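Local coordinates for protein prenylcyclase (Actinoplanes teichomyceticus, PDB 6IJ1) that is probably a prenyltransferase-like cyclase that acts on a prenyl chain, at residues A272-L275 against T276-Q279. Sequence-based numbering, arbitrary orientation.
Sequences AGWL and TRHQ
H278 lays its imidazole over one face of the W274 indole, one helical turn back along the chain. CB of H278 begins the overlap, sitting above the six-membered ring 4.0 Å from its centroid and 10° off the ring normal, a CH-pi contact. Beyond it, CG passes over CZ2 and CD2 also lies nearest CZ2, while ND1 hovers above the CE2 side of the indole; CE1 comes to 3.1 Å from NE1 of W274, the atom NE2 is nearest too. The imidazole thus forms an offset stack on the five-membered ring, with centroids 3.8 Å apart and planes only 15° from parallel. Its rotation is fixed by a second link: ND1 donates to W274 O at 3.0 Å, and that oxygen lies in the imidazole plane. W274 holds CG anti to its own N (chi1 -171°), which swings the indole toward H278. With an alanine at W274 the imidazole is likely to lose the surface it stacks on and be held mainly by its ND1 bond. The stack sits toward the C-terminal end of helix 265-278, in a sequence consistent with the QW motif of the squalene-hopene cyclase family: W285 NE1 bonds to L275 O, and Q279 NE2 to G283 O. Here the N-H of H278 reaches L275 O at 3.2 Å and bonds weakly to W274 O. Earlier, A272 O is gripped by N and OG1 of T276, each at 2.9 Å and from opposite faces of the carbonyl plane. R277 bends at chi3 to bring one guanidinium face over CA of W274, with NH2 bonded to D233 O.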
ATOM      1  N   ALA A 272      19.155  -3.407  -0.318  1.00 15.42           N
ATOM      2  CA  ALA A 272      18.962  -4.348   0.808  1.00 13.57           C
ATOM      3  C   ALA A 272      20.003  -4.061   1.896  1.00 16.34           C
ATOM      4  O   ALA A 272      19.657  -4.144   3.065  1.00 17.27           O
ATOM      5  CB  ALA A 272      19.037  -5.777   0.329  1.00 16.01           C
ATOM      6  N   GLY A 273      21.238  -3.765   1.493  1.00 16.13           N
ATOM      7  CA  GLY A 273      22.301  -3.447   2.462  1.00 16.30           C
ATOM      8  C   GLY A 273      21.984  -2.166   3.211  1.00 16.50           C
ATOM      9  O   GLY A 273      22.189  -2.129   4.418  1.00 16.72           O
ATOM     10  N   TRP A 274      21.534  -1.139   2.494  1.00 15.05           N
ATOM     11  CA  TRP A 274      21.146   0.106   3.172  1.00 15.53           C
ATOM     12  C   TRP A 274      20.037  -0.163   4.191  1.00 15.65           C
ATOM     13  O   TRP A 274      20.110   0.265   5.360  1.00 15.48           O
ATOM     14  CB  TRP A 274      20.730   1.195   2.169  1.00 16.00           C
ATOM     15  CG  TRP A 274      20.521   2.559   2.816  1.00 15.32           C
ATOM     16  CD1 TRP A 274      21.448   3.549   2.919  1.00 16.76           C
ATOM     17  CD2 TRP A 274      19.336   3.021   3.498  1.00 16.58           C
ATOM     18  NE1 TRP A 274      20.893   4.639   3.597  1.00 17.38           N
ATOM     19  CE2 TRP A 274      19.611   4.305   3.968  1.00 14.88           C
ATOM     20  CE3 TRP A 274      18.074   2.454   3.755  1.00 16.64           C
ATOM     21  CZ2 TRP A 274      18.663   5.057   4.679  1.00 15.62           C
ATOM     22  CZ3 TRP A 274      17.115   3.227   4.434  1.00 17.54           C
ATOM     23  CH2 TRP A 274      17.432   4.486   4.912  1.00 16.19           C
ATOM     24  N   LEU A 275      18.982  -0.896   3.789  1.00 15.19           N
ATOM     25  CA  LEU A 275      17.927  -1.235   4.743  1.00 15.08           C
ATOM     26  C   LEU A 275      18.463  -2.011   5.931  1.00 16.23           C
ATOM     27  O   LEU A 275      18.078  -1.721   7.073  1.00 16.88           O
ATOM     28  CB  LEU A 275      16.784  -2.031   4.039  1.00 15.04           C
ATOM     29  CG  LEU A 275      16.044  -1.171   3.039  1.00 13.85           C
ATOM     30  CD1 LEU A 275      15.234  -2.063   2.041  1.00 17.95           C
ATOM     31  CD2 LEU A 275      15.138  -0.164   3.716  1.00 14.53           C
ATOM     32  N   THR A 276      19.355  -3.003   5.688  1.00 16.16           N
ATOM     33  CA  THR A 276      19.895  -3.744   6.818  1.00 16.60           C
ATOM     34  C   THR A 276      20.697  -2.857   7.771  1.00 18.20           C
ATOM     35  O   THR A 276      20.534  -2.951   9.009  1.00 19.62           O
ATOM     36  CB  THR A 276      20.740  -4.892   6.255  1.00 20.42           C
ATOM     37  OG1 THR A 276      19.842  -5.748   5.494  1.00 23.35           O
ATOM     38  CG2 THR A 276      21.247  -5.696   7.369  1.00 24.71           C
ATOM     39  N   ARG A 277      21.482  -1.929   7.226  1.00 17.32           N
ATOM     40  CA  ARG A 277      22.335  -1.079   8.045  1.00 16.74           C
ATOM     41  C   ARG A 277      21.499  -0.076   8.820  1.00 19.48           C
ATOM     42  O   ARG A 277      21.944   0.413   9.873  1.00 21.30           O
ATOM     43  CB  ARG A 277      23.335  -0.305   7.192  1.00 20.68           C
ATOM     44  CG  ARG A 277      24.450  -1.160   6.644  1.00 25.75           C
ATOM     45  CD  ARG A 277      25.572  -0.275   6.013  1.00 24.40           C
ATOM     46  NE  ARG A 277      25.132   0.761   5.081  1.00 26.97           N
ATOM     47  CZ  ARG A 277      24.883   0.531   3.781  1.00 25.96           C
ATOM     48  NH1 ARG A 277      25.068  -0.660   3.272  1.00 24.19           N
ATOM     49  NH2 ARG A 277      24.523   1.535   3.001  1.00 26.72           N
ATOM     50  N   HIS A 278      20.301   0.263   8.332  1.00 16.54           N
ATOM     51  CA  HIS A 278      19.542   1.353   8.956  1.00 16.18           C
ATOM     52  C   HIS A 278      18.370   0.858   9.811  1.00 15.33           C
ATOM     53  O   HIS A 278      17.590   1.668  10.335  1.00 16.15           O
ATOM     54  CB  HIS A 278      19.061   2.357   7.872  1.00 15.89           C
ATOM     55  CG  HIS A 278      20.170   3.249   7.424  1.00 17.60           C
ATOM     56  ND1 HIS A 278      21.136   2.892   6.507  1.00 20.12           N
ATOM     57  CD2 HIS A 278      20.523   4.475   7.881  1.00 19.17           C
ATOM     58  CE1 HIS A 278      22.016   3.879   6.401  1.00 18.27           C
ATOM     59  NE2 HIS A 278      21.648   4.857   7.207  1.00 25.30           N
ATOM     60  N   GLN A 279      18.243  -0.437  10.008  1.00 15.69           N
ATOM     61  CA  GLN A 279      17.235  -0.933  10.915  1.00 15.25           C
ATOM     62  C   GLN A 279      17.524  -0.428  12.337  1.00 16.35           C
ATOM     63  O   GLN A 279      18.676  -0.370  12.784  1.00 17.37           O
ATOM     64  CB  GLN A 279      17.271  -2.465  10.895  1.00 16.39           C
ATOM     65  CG  GLN A 279      16.142  -3.114  11.673  1.00 16.01           C
ATOM     66  CD  GLN A 279      16.142  -4.618  11.543  1.00 17.42           C
ATOM     67  OE1 GLN A 279      17.162  -5.199  11.288  1.00 20.88           O
ATOM     68  NE2 GLN A 279      14.993  -5.223  11.685  1.00 16.51           N
TER